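Local coordinates for methionine-binding protein (Coxiella burnetii, PDB 3TQW) that binds methionine and probably delivers it to an ABC transporter, as a substrate-binding lipoprotein of the NlpA family, at residues 76-81 / 215-220; 36-39 / 43-46. All coordinates share one frame; numbering follows the deposited sequence.

Overall arrangement
Both contacts lie in the lobe built around the six-stranded mixed sheet, and both reach that sheet. Interaction 1 sets helix 211-220 against strand 75-83. Interaction 2 folds the start of helix 44-49 back on strand 33-38, an outermost strand of the sheet. Their centres are about 17 Å apart, and their nearest atoms about 8 Å, so they do not touch. Along the chain, interaction 2 closes before interaction 1 opens. The bound methionine lies near both: the side chains of Thr81 and of Pro44 are each about 8 Å from it. Neither is among the residues lining the pocket, but each meets one that is: Thr81 makes a weak hydrogen bond to Asn199, and Pro44 touches Phe58.

Interaction 1 of 2, residues 76-81 / 215-220; sequences VSIGKT and QLVSAL
Val217 and Ile78 form the first of two apolar contacts between helix 211-220 and strand 75-83. CG2 of Val217 sits 3.9 Å from CG1 of Ile78, and CD1 of Ile78 is equally near to it. The two side chains meet at a slant. Ile78 CG1 is placed between its own backbone N and carbonyl carbon (chi1 55°), which brings the end of the chain nearer the helix. Val217 CG2 also lies by Ile78 O, while the other branch, CG1, approaches CA of Gly79 at 4.3 Å. With no side chain on Gly79, the helix can come close here, and the CA atoms of Gly79 and Val217 are 6.3 Å apart. The second apolar contact joins Thr81 and Leu220, which run alongside each other in the same sense. Thr81 CG2 is 3.9 Å from Leu220 CD1. This methyl lies anti to the carbonyl carbon of Thr81, on the side of Leu220.

The hydrogen bonds here lie within the strand or reach other parts of the chain. Gly79 N donates to Ser77 OG at 3.2 Å, which makes an ST turn in the strand. Thr81 OG1 has a weak hydrogen bond with Asn199 O. Strand 198-204 pairs with strand 75-83, and its Val201 also touches Val217 and Leu220. The helix segment runs nearly parallel to the strand segment, at 12°, with the axes 8.5 Å apart. This is helix-on-sheet packing within one lobe. Between these two segments the contact is van der Waals only, and the bare CA of Gly79 makes room for Val217 CG1.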
ATOM      1  N   VAL A  76      11.258  -4.685 -12.252  1.00 17.60           N
ATOM      2  CA  VAL A  76      10.105  -4.304 -13.054  1.00 17.55           C
ATOM      3  C   VAL A  76       8.850  -4.999 -12.547  1.00 18.37           C
ATOM      4  O   VAL A  76       8.927  -6.059 -11.920  1.00 17.24           O
ATOM      5  CB  VAL A  76      10.305  -4.678 -14.541  1.00 20.31           C
ATOM      6  CG1 VAL A  76      11.462  -3.895 -15.135  1.00 23.48           C
ATOM      7  CG2 VAL A  76      10.536  -6.186 -14.689  1.00 18.65           C
ATOM      8  N   SER A  77       7.695  -4.404 -12.828  1.00 17.34           N
ATOM      9  CA  SER A  77       6.418  -5.035 -12.522  1.00 18.44           C
ATOM     10  C   SER A  77       6.065  -6.022 -13.627  1.00 20.94           C
ATOM     11  O   SER A  77       6.278  -5.733 -14.803  1.00 21.24           O
ATOM     12  CB  SER A  77       5.311  -3.980 -12.415  1.00 17.85           C
ATOM     13  OG  SER A  77       4.034  -4.601 -12.410  1.00 19.06           O
ATOM     14  N   ILE A  78       5.537  -7.186 -13.254  1.00 17.07           N
ATOM     15  CA  ILE A  78       5.010  -8.117 -14.253  1.00 18.69           C
ATOM     16  C   ILE A  78       3.493  -8.301 -14.152  1.00 20.12           C
ATOM     17  O   ILE A  78       2.925  -9.203 -14.770  1.00 20.48           O
ATOM     18  CB  ILE A  78       5.722  -9.481 -14.211  1.00 18.93           C
ATOM     19  CG1 ILE A  78       5.667 -10.088 -12.808  1.00 17.24           C
ATOM     20  CG2 ILE A  78       7.164  -9.317 -14.661  1.00 21.81           C
ATOM     21  CD1 ILE A  78       6.060 -11.570 -12.763  1.00 18.29           C
ATOM     22  N   GLY A  79       2.835  -7.441 -13.381  1.00 17.58           N
ATOM     23  CA  GLY A  79       1.388  -7.491 -13.286  1.00 22.59           C
ATOM     24  C   GLY A  79       0.818  -6.910 -12.008  1.00 23.82           C
ATOM     25  O   GLY A  79       1.499  -6.838 -10.981  1.00 19.86           O
ATOM     26  N   LYS A  80      -0.445  -6.500 -12.078  1.00 23.63           N
ATOM     27  CA  LYS A  80      -1.136  -5.901 -10.944  1.00 22.03           C
ATOM     28  C   LYS A  80      -1.895  -6.957 -10.149  1.00 21.35           C
ATOM     29  O   LYS A  80      -2.308  -7.985 -10.691  1.00 18.06           O
ATOM     30  CB  LYS A  80      -2.106  -4.818 -11.428  1.00 19.19           C
ATOM     31  CG  LYS A  80      -1.449  -3.682 -12.190  1.00 23.65           C
ATOM     32  CD  LYS A  80      -2.493  -2.686 -12.691  1.00 30.52           C
ATOM     33  CE  LYS A  80      -1.865  -1.584 -13.533  1.00 40.79           C
ATOM     34  NZ  LYS A  80      -1.300  -2.103 -14.812  1.00 48.73           N
ATOM     35  N   THR A  81      -2.081  -6.698  -8.860  1.00 16.68           N
ATOM     36  CA  THR A  81      -2.806  -7.620  -7.997  1.00 17.16           C
ATOM     37  C   THR A  81      -4.123  -7.000  -7.550  1.00 16.62           C
ATOM     38  O   THR A  81      -5.187  -7.321  -8.081  1.00 17.92           O
ATOM     39  CB  THR A  81      -1.969  -7.992  -6.759  1.00 17.70           C
ATOM     40  OG1 THR A  81      -1.566  -6.792  -6.077  1.00 17.94           O
ATOM     41  CG2 THR A  81      -0.735  -8.756  -7.181  1.00 15.65           C
ATOM     42  N   GLN A 215       3.295 -17.133 -13.595  1.00 15.63           N
ATOM     43  CA  GLN A 215       2.266 -17.993 -13.008  1.00 16.95           C
ATOM     44  C   GLN A 215       1.821 -17.522 -11.623  1.00 15.43           C
ATOM     45  O   GLN A 215       0.670 -17.712 -11.241  1.00 18.72           O
ATOM     46  CB  GLN A 215       2.730 -19.450 -12.985  1.00 13.69           C
ATOM     47  CG  GLN A 215       2.730 -20.074 -14.366  1.00 18.90           C
ATOM     48  CD  GLN A 215       3.515 -21.372 -14.419  1.00 26.01           C
ATOM     49  OE1 GLN A 215       3.896 -21.921 -13.388  1.00 26.47           O
ATOM     50  NE2 GLN A 215       3.777 -21.854 -15.623  1.00 31.59           N
ATOM     51  N   LEU A 216       2.729 -16.894 -10.887  0.54 16.00           N
ATOM     52  CA  LEU A 216       2.386 -16.324  -9.591  0.54 16.67           C
ATOM     53  C   LEU A 216       1.356 -15.206  -9.747  0.54 16.58           C
ATOM     54  O   LEU A 216       0.430 -15.087  -8.942  0.54 16.11           O
ATOM     55  CB  LEU A 216       3.643 -15.802  -8.889  0.54 19.02           C
ATOM     56  CG  LEU A 216       3.470 -15.226  -7.486  0.54 21.17           C
ATOM     57  CD1 LEU A 216       2.891 -16.270  -6.542  0.54 22.17           C
ATOM     58  CD2 LEU A 216       4.801 -14.704  -6.966  0.54 23.58           C
ATOM     59  N   VAL A 217       1.521 -14.388 -10.782  1.00 18.59           N
ATOM     60  CA  VAL A 217       0.566 -13.330 -11.087  1.00 17.46           C
ATOM     61  C   VAL A 217      -0.791 -13.934 -11.420  1.00 17.36           C
ATOM     62  O   VAL A 217      -1.818 -13.477 -10.923  1.00 15.28           O
ATOM     63  CB  VAL A 217       1.041 -12.441 -12.258  1.00 16.31           C
ATOM     64  CG1 VAL A 217      -0.059 -11.478 -12.685  1.00 19.29           C
ATOM     65  CG2 VAL A 217       2.288 -11.679 -11.864  1.00 14.70           C
ATOM     66  N   SER A 218      -0.793 -14.970 -12.253  1.00 16.40           N
ATOM     67  CA  SER A 218      -2.036 -15.650 -12.598  1.00 18.23           C
ATOM     68  C   SER A 218      -2.749 -16.227 -11.369  1.00 16.31           C
ATOM     69  O   SER A 218      -3.967 -16.090 -11.227  1.00 15.30           O
ATOM     70  CB  SER A 218      -1.778 -16.748 -13.630  1.00 19.76           C
ATOM     71  OG  SER A 218      -1.170 -16.211 -14.793  1.00 22.46           O
ATOM     72  N   ALA A 219      -1.994 -16.874 -10.489  1.00 16.30           N
ATOM     73  CA  ALA A 219      -2.562 -17.431  -9.256  1.00 16.11           C
ATOM     74  C   ALA A 219      -3.207 -16.351  -8.387  1.00 16.75           C
ATOM     75  O   ALA A 219      -4.254 -16.578  -7.772  1.00 17.32           O
ATOM     76  CB  ALA A 219      -1.495 -18.171  -8.464  1.00 16.47           C
ATOM     77  N   LEU A 220      -2.567 -15.185  -8.324  1.00 14.20           N
ATOM     78  CA  LEU A 220      -3.087 -14.056  -7.555  1.00 15.99           C
ATOM     79  C   LEU A 220      -4.382 -13.480  -8.140  1.00 18.47           C
ATOM     80  O   LEU A 220      -5.075 -12.712  -7.477  1.00 18.14           O
ATOM     81  CB  LEU A 220      -2.026 -12.958  -7.418  1.00 15.32           C
ATOM     82  CG  LEU A 220      -0.928 -13.289  -6.405  1.00 17.47           C
ATOM     83  CD1 LEU A 220       0.337 -12.450  -6.630  1.00 18.63           C
ATOM     84  CD2 LEU A 220      -1.466 -13.117  -4.991  1.00 16.26           C
TER

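Interaction 2 of 2, residues 36-39 / 43-46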
ATOM      1  N   ILE A  36       8.514 -15.316   1.895  1.00 16.23           N
ATOM      2  CA  ILE A  36       9.478 -14.670   2.786  1.00 14.95           C
ATOM      3  C   ILE A  36       8.895 -13.338   3.271  1.00 14.33           C
ATOM      4  O   ILE A  36       8.674 -12.431   2.468  1.00 15.57           O
ATOM      5  CB  ILE A  36      10.814 -14.414   2.068  1.00 15.98           C
ATOM      6  CG1 ILE A  36      11.316 -15.705   1.396  1.00 21.04           C
ATOM      7  CG2 ILE A  36      11.854 -13.863   3.040  1.00 16.98           C
ATOM      8  CD1 ILE A  36      11.491 -16.869   2.356  1.00 22.63           C
ATOM      9  N   THR A  37       8.627 -13.220   4.570  1.00 11.28           N
ATOM     10  CA  THR A  37       7.966 -12.016   5.073  1.00 14.32           C
ATOM     11  C   THR A  37       8.978 -10.971   5.528  1.00 14.98           C
ATOM     12  O   THR A  37      10.064 -11.305   6.004  1.00 13.48           O
ATOM     13  CB  THR A  37       7.011 -12.308   6.246  1.00 16.61           C
ATOM     14  OG1 THR A  37       7.759 -12.866   7.331  1.00 17.94           O
ATOM     15  CG2 THR A  37       5.913 -13.277   5.837  1.00 18.49           C
ATOM     16  N   PHE A  38       8.597  -9.708   5.390  1.00 11.80           N
ATOM     17  CA  PHE A  38       9.413  -8.585   5.818  1.00 12.04           C
ATOM     18  C   PHE A  38       8.563  -7.655   6.672  1.00 12.90           C
ATOM     19  O   PHE A  38       7.341  -7.811   6.739  1.00 14.75           O
ATOM     20  CB  PHE A  38       9.964  -7.848   4.591  1.00 13.43           C
ATOM     21  CG  PHE A  38      10.876  -8.685   3.760  1.00 15.95           C
ATOM     22  CD1 PHE A  38      12.239  -8.714   4.022  1.00 17.91           C
ATOM     23  CD2 PHE A  38      10.379  -9.470   2.735  1.00 14.72           C
ATOM     24  CE1 PHE A  38      13.084  -9.506   3.267  1.00 16.28           C
ATOM     25  CE2 PHE A  38      11.222 -10.262   1.979  1.00 14.76           C
ATOM     26  CZ  PHE A  38      12.576 -10.275   2.243  1.00 15.20           C
ATOM     27  N   SER A  39       9.201  -6.696   7.336  1.00 11.37           N
ATOM     28  CA  SER A  39       8.490  -5.819   8.264  1.00 15.78           C
ATOM     29  C   SER A  39       8.776  -4.339   8.014  1.00 19.42           C
ATOM     30  O   SER A  39       8.584  -3.498   8.898  1.00 17.67           O
ATOM     31  CB  SER A  39       8.841  -6.169   9.707  1.00 22.53           C
ATOM     32  OG  SER A  39       8.582  -7.529   9.986  1.00 27.46           O
ATOM     33  N   THR A  43      12.408  -2.788   2.403  1.00 13.33           N
ATOM     34  CA  THR A  43      13.288  -3.960   2.355  1.00 11.51           C
ATOM     35  C   THR A  43      13.070  -4.988   1.224  1.00 13.23           C
ATOM     36  O   THR A  43      14.042  -5.472   0.656  1.00 13.43           O
ATOM     37  CB  THR A  43      13.354  -4.667   3.741  1.00 17.34           C
ATOM     38  OG1 THR A  43      13.816  -3.723   4.718  1.00 19.52           O
ATOM     39  CG2 THR A  43      14.332  -5.835   3.706  1.00 15.71           C
ATOM     40  N   PRO A  44      11.806  -5.342   0.905  1.00 13.77           N
ATOM     41  CA  PRO A  44      11.616  -6.392  -0.113  1.00 13.45           C
ATOM     42  C   PRO A  44      12.284  -6.129  -1.480  1.00 12.00           C
ATOM     43  O   PRO A  44      12.640  -7.090  -2.154  1.00 13.45           O
ATOM     44  CB  PRO A  44      10.091  -6.465  -0.264  1.00 11.97           C
ATOM     45  CG  PRO A  44       9.581  -6.070   1.104  1.00 11.46           C
ATOM     46  CD  PRO A  44      10.533  -4.968   1.547  1.00 14.76           C
ATOM     47  N   ASN A  45      12.441  -4.873  -1.887  1.00 12.58           N
ATOM     48  CA  ASN A  45      13.133  -4.584  -3.149  1.00 14.28           C
ATOM     49  C   ASN A  45      14.642  -4.826  -3.046  1.00 16.20           C
ATOM     50  O   ASN A  45      15.281  -5.201  -4.026  1.00 16.36           O
ATOM     51  CB  ASN A  45      12.841  -3.163  -3.647  1.00 15.87           C
ATOM     52  CG  ASN A  45      11.452  -3.023  -4.240  1.00 13.61           C
ATOM     53  OD1 ASN A  45      10.868  -3.998  -4.732  1.00 11.60           O
ATOM     54  ND2 ASN A  45      10.913  -1.805  -4.203  1.00 12.44           N
ATOM     55  N   GLU A  46      15.217  -4.597  -1.869  0.52 14.13           N
ATOM     56  CA  GLU A  46      16.623  -4.925  -1.665  0.52 14.88           C
ATOM     57  C   GLU A  46      16.778  -6.441  -1.709  0.52 16.20           C
ATOM     58  O   GLU A  46      17.719  -6.959  -2.312  0.52 15.95           O
ATOM     59  CB  GLU A  46      17.140  -4.366  -0.337  0.52 13.81           C
ATOM     60  CG  GLU A  46      18.566  -4.788   0.023  0.52 13.49           C
ATOM     61  CD  GLU A  46      19.640  -4.111  -0.824  0.52 18.09           C
ATOM     62  OE1 GLU A  46      19.339  -3.108  -1.510  0.52 16.50           O
ATOM     63  OE2 GLU A  46      20.795  -4.583  -0.799  0.52 18.15           O
TER
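Phe38 lays its ring against Pro44, the first residue of helix 44-49, and Thr43 just before it. CA of Pro44 lies over one face of the ring. The proline ring also reaches the root of the phenyl group: Pro44 CG is 3.9 Å from Phe38 CD2 and as close to CB and CG of Phe38. The phenyl and proline groups pass in opposite senses. The ring is directed to the helix by a chi1 of -63°, with CG anti to the carbonyl carbon of Phe38.

Thr43 makes the shortest approach. Its methyl, CG2, comes within 3.6 Å of Phe38 CD1 and 3.9 Å of Phe38 CE1, obliquely to the ring. CG2 stands anti to the Thr43 backbone N (chi1 -58° for OG1), so the methyl branch, not OG1, meets the phenyl group.

Phe38 also touches Val53, while Pro44 rests on Ile10 of strand 5-10 and Phe58 of strand 55-60. Phe58 lines the methionine pocket, so Pro44 packs on a ligand-binding residue. The next residue, Asn45, donates through ND2 to Gln59 OE1, another pocket residue. The contact closes a short strand-to-helix connection at an outer strand of the sheet. Aromatic and aliphatic carbon surfaces make it, so it rests on shape and van der Waals contact, with no polar bond between the two segments.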